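Long-range contact in uncharacterized protein conserved in bacteria (Streptococcus suis, PDB 4FZQ), which is a surface antigen that mediates attachment to host cells, here represented by its elongated, all-beta G5 domain: residues Y32-G37 with I72-S77. The protein carries 1 engineered substitution. Residues are numbered along the deposited sequence; the frame is centred on the assembly and turned at random.
Sequences YLLQEG and ILVKGS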
ATOM      1  N   TYR A  32      -4.014 -18.337 -17.397  1.00 52.33           N
ATOM      2  CA  TYR A  32      -2.667 -17.887 -17.725  1.00 50.45           C
ATOM      3  C   TYR A  32      -2.717 -16.382 -17.976  1.00 49.23           C
ATOM      4  O   TYR A  32      -3.797 -15.816 -18.150  1.00 49.89           O
ATOM      5  CB  TYR A  32      -2.176 -18.595 -18.991  1.00 50.42           C
ATOM      6  CG  TYR A  32      -3.075 -18.361 -20.182  1.00 48.96           C
ATOM      7  CD1 TYR A  32      -4.337 -18.945 -20.250  1.00 50.56           C
ATOM      8  CD2 TYR A  32      -2.692 -17.507 -21.212  1.00 49.01           C
ATOM      9  CE1 TYR A  32      -5.201 -18.680 -21.315  1.00 50.64           C
ATOM     10  CE2 TYR A  32      -3.548 -17.231 -22.278  1.00 50.12           C
ATOM     11  CZ  TYR A  32      -4.803 -17.821 -22.322  1.00 50.91           C
ATOM     12  OH  TYR A  32      -5.671 -17.546 -23.359  1.00 51.98           O
ATOM     13  N   LEU A  33      -1.568 -15.719 -17.990  1.00 44.87           N
ATOM     14  CA  LEU A  33      -1.591 -14.294 -18.260  1.00 43.41           C
ATOM     15  C   LEU A  33      -1.321 -14.082 -19.734  1.00 40.84           C
ATOM     16  O   LEU A  33      -0.433 -14.704 -20.303  1.00 40.60           O
ATOM     17  CB  LEU A  33      -0.579 -13.536 -17.391  1.00 45.25           C
ATOM     18  CG  LEU A  33       0.925 -13.801 -17.413  1.00 47.78           C
ATOM     19  CD1 LEU A  33       1.516 -13.497 -18.777  1.00 48.50           C
ATOM     20  CD2 LEU A  33       1.577 -12.910 -16.354  1.00 48.34           C
ATOM     21  N   LEU A  34      -2.121 -13.226 -20.357  1.00 40.70           N
ATOM     22  CA  LEU A  34      -1.980 -12.936 -21.775  1.00 38.50           C
ATOM     23  C   LEU A  34      -0.798 -12.003 -21.988  1.00 37.54           C
ATOM     24  O   LEU A  34      -0.112 -12.075 -23.005  1.00 38.39           O
ATOM     25  CB  LEU A  34      -3.245 -12.273 -22.305  1.00 38.20           C
ATOM     26  CG  LEU A  34      -3.868 -12.901 -23.548  1.00 39.52           C
ATOM     27  CD1 LEU A  34      -4.964 -11.978 -24.062  1.00 37.41           C
ATOM     28  CD2 LEU A  34      -2.806 -13.124 -24.616  1.00 37.27           C
ATOM     29  N   GLN A  35      -0.586 -11.104 -21.034  1.00 29.52           N
ATOM     30  CA  GLN A  35       0.528 -10.175 -21.095  1.00 29.89           C
ATOM     31  C   GLN A  35       0.777  -9.657 -19.686  1.00 28.81           C
ATOM     32  O   GLN A  35      -0.151  -9.525 -18.887  1.00 25.60           O
ATOM     33  CB  GLN A  35       0.245  -9.035 -22.086  1.00 29.70           C
ATOM     34  CG  GLN A  35      -0.584  -7.891 -21.561  1.00 33.39           C
ATOM     35  CD  GLN A  35      -0.875  -6.836 -22.628  1.00 34.99           C
ATOM     36  OE1 GLN A  35      -1.441  -5.783 -22.333  1.00 35.34           O
ATOM     37  NE2 GLN A  35      -0.498  -7.120 -23.872  1.00 36.96           N
ATOM     38  N   GLU A  36       2.040  -9.384 -19.378  1.00 37.19           N
ATOM     39  CA  GLU A  36       2.407  -8.938 -18.043  1.00 39.52           C
ATOM     40  C   GLU A  36       2.076  -7.490 -17.725  1.00 37.06           C
ATOM     41  O   GLU A  36       1.959  -7.124 -16.561  1.00 34.09           O
ATOM     42  CB  GLU A  36       3.894  -9.217 -17.800  1.00 44.29           C
ATOM     43  CG  GLU A  36       4.241 -10.702 -17.951  1.00 51.97           C
ATOM     44  CD  GLU A  36       5.407 -11.148 -17.079  1.00 56.76           C
ATOM     45  OE1 GLU A  36       6.555 -10.715 -17.333  1.00 58.36           O
ATOM     46  OE2 GLU A  36       5.165 -11.938 -16.136  1.00 60.73           O
ATOM     47  N   GLY A  37       1.929  -6.674 -18.759  1.00 35.00           N
ATOM     48  CA  GLY A  37       1.606  -5.275 -18.545  1.00 36.92           C
ATOM     49  C   GLY A  37       2.690  -4.467 -17.861  1.00 36.37           C
ATOM     50  O   GLY A  37       3.399  -4.969 -16.991  1.00 38.39           O
ATOM     51  N   ILE A  72      -2.907  -8.821 -18.426  1.00 27.34           N
ATOM     52  CA  ILE A  72      -4.144  -9.522 -18.738  1.00 25.65           C
ATOM     53  C   ILE A  72      -4.143 -10.948 -18.205  1.00 25.61           C
ATOM     54  O   ILE A  72      -3.287 -11.759 -18.570  1.00 24.00           O
ATOM     55  CB  ILE A  72      -4.423  -9.570 -20.270  1.00 25.39           C
ATOM     56  CG1 ILE A  72      -4.831  -8.192 -20.795  1.00 26.64           C
ATOM     57  CG2 ILE A  72      -5.565 -10.518 -20.559  1.00 23.75           C
ATOM     58  CD1 ILE A  72      -4.992  -7.027 -19.812  1.00 42.95           C
ATOM     59  N   LEU A  73      -5.107 -11.246 -17.341  1.00 22.57           N
ATOM     60  CA  LEU A  73      -5.232 -12.585 -16.790  1.00 23.71           C
ATOM     61  C   LEU A  73      -6.420 -13.247 -17.488  1.00 23.38           C
ATOM     62  O   LEU A  73      -7.524 -12.704 -17.500  1.00 21.23           O
ATOM     63  CB  LEU A  73      -5.475 -12.540 -15.281  1.00 26.14           C
ATOM     64  CG  LEU A  73      -5.327 -13.911 -14.606  1.00 30.20           C
ATOM     65  CD1 LEU A  73      -3.847 -14.269 -14.570  1.00 30.43           C
ATOM     66  CD2 LEU A  73      -5.898 -13.902 -13.195  1.00 30.11           C
ATOM     67  N   VAL A  74      -6.181 -14.409 -18.085  1.00 23.15           N
ATOM     68  CA  VAL A  74      -7.226 -15.138 -18.798  1.00 24.11           C
ATOM     69  C   VAL A  74      -7.586 -16.402 -18.020  1.00 25.93           C
ATOM     70  O   VAL A  74      -6.718 -17.209 -17.701  1.00 24.75           O
ATOM     71  CB  VAL A  74      -6.758 -15.525 -20.230  1.00 25.51           C
ATOM     72  CG1 VAL A  74      -7.920 -16.082 -21.019  1.00 27.32           C
ATOM     73  CG2 VAL A  74      -6.189 -14.305 -20.953  1.00 24.71           C
ATOM     74  N   LYS A  75      -8.867 -16.567 -17.703  1.00 32.93           N
ATOM     75  CA  LYS A  75      -9.309 -17.732 -16.954  1.00 33.55           C
ATOM     76  C   LYS A  75     -10.530 -18.416 -17.566  1.00 35.96           C
ATOM     77  O   LYS A  75     -11.204 -17.873 -18.457  1.00 35.51           O
ATOM     78  CB  LYS A  75      -9.595 -17.342 -15.508  1.00 32.76           C
ATOM     79  CG  LYS A  75     -10.563 -16.195 -15.367  1.00 32.14           C
ATOM     80  CD  LYS A  75     -10.761 -15.827 -13.906  1.00 31.41           C
ATOM     81  CE  LYS A  75     -11.393 -16.961 -13.127  1.00 33.05           C
ATOM     82  NZ  LYS A  75     -11.673 -16.569 -11.719  1.00 34.26           N
ATOM     83  N   GLY A  76     -10.810 -19.613 -17.062  1.00 36.52           N
ATOM     84  CA  GLY A  76     -11.913 -20.397 -17.573  1.00 38.60           C
ATOM     85  C   GLY A  76     -13.218 -20.247 -16.833  1.00 40.04           C
ATOM     86  O   GLY A  76     -14.017 -21.181 -16.788  1.00 41.71           O
ATOM     87  N   SER A  77     -13.437 -19.083 -16.232  1.00 37.42           N
ATOM     88  CA  SER A  77     -14.689 -18.836 -15.524  1.00 37.25           C
ATOM     89  C   SER A  77     -15.032 -17.365 -15.680  1.00 36.38           C
ATOM     90  O   SER A  77     -14.159 -16.563 -15.980  1.00 36.50           O
ATOM     91  CB  SER A  77     -14.551 -19.161 -14.042  1.00 36.99           C
ATOM     92  OG  SER A  77     -13.858 -20.374 -13.833  1.00 43.95           O
TER
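Tyr32 and Val74 face each other as an antiparallel hydrogen-bonded pair, their two backbone bonds joining Tyr32 N to Val74 O at 2.9 Å and Val74 N to Tyr32 O at 2.8 Å, and the next step along is the non-hydrogen-bonded pair of Leu33 and Leu73. Past that pair the chain turns a corner at Leu34: its N still donates to Ile72 O, and Ile72 N reaches on to Gln35 O. The first of these donors comes in 25° from the carbonyl plane, and Ile72 O also receives a CA-H...O contact from Leu33 CA at 3.1 Å.

Most of the side-chain packing gathers on the face carrying Tyr32, Ile72 and Val74. The tyrosine's CG sits between its own backbone N and carbonyl carbon (chi1 58°), and the ring lies beside Val74, the two side chains pointing the same way. Val74 CB makes a CH-pi contact over one ring face, 4.0 Å from the centroid and offset toward the rim at CE1 and CZ, while Val74 CG1 extends to the hydroxyl, 3.6 Å from Tyr32 OH. The other branch of the valine meets Leu34, CG2 lying 3.8 Å from Leu34 CG. Because of the corner, Leu34 turns toward the partner strand and lies alongside Ile72, with Leu34 CB 3.4 Å from Ile72 CG2. On the reverse face, Leu33 and Leu73 barely touch.

Strand 71-75 is the middle of a small mixed sheet, flanked by 31-35 and, in parallel, by 18-22, to which Leu73 and Lys75 hydrogen-bond through their backbones. Leu26 and Asp23 border the tyrosine, and this sheet forms one end of the elongated domain, separate from the longer three-stranded sheet of 4-13, 41-50 and 55-66.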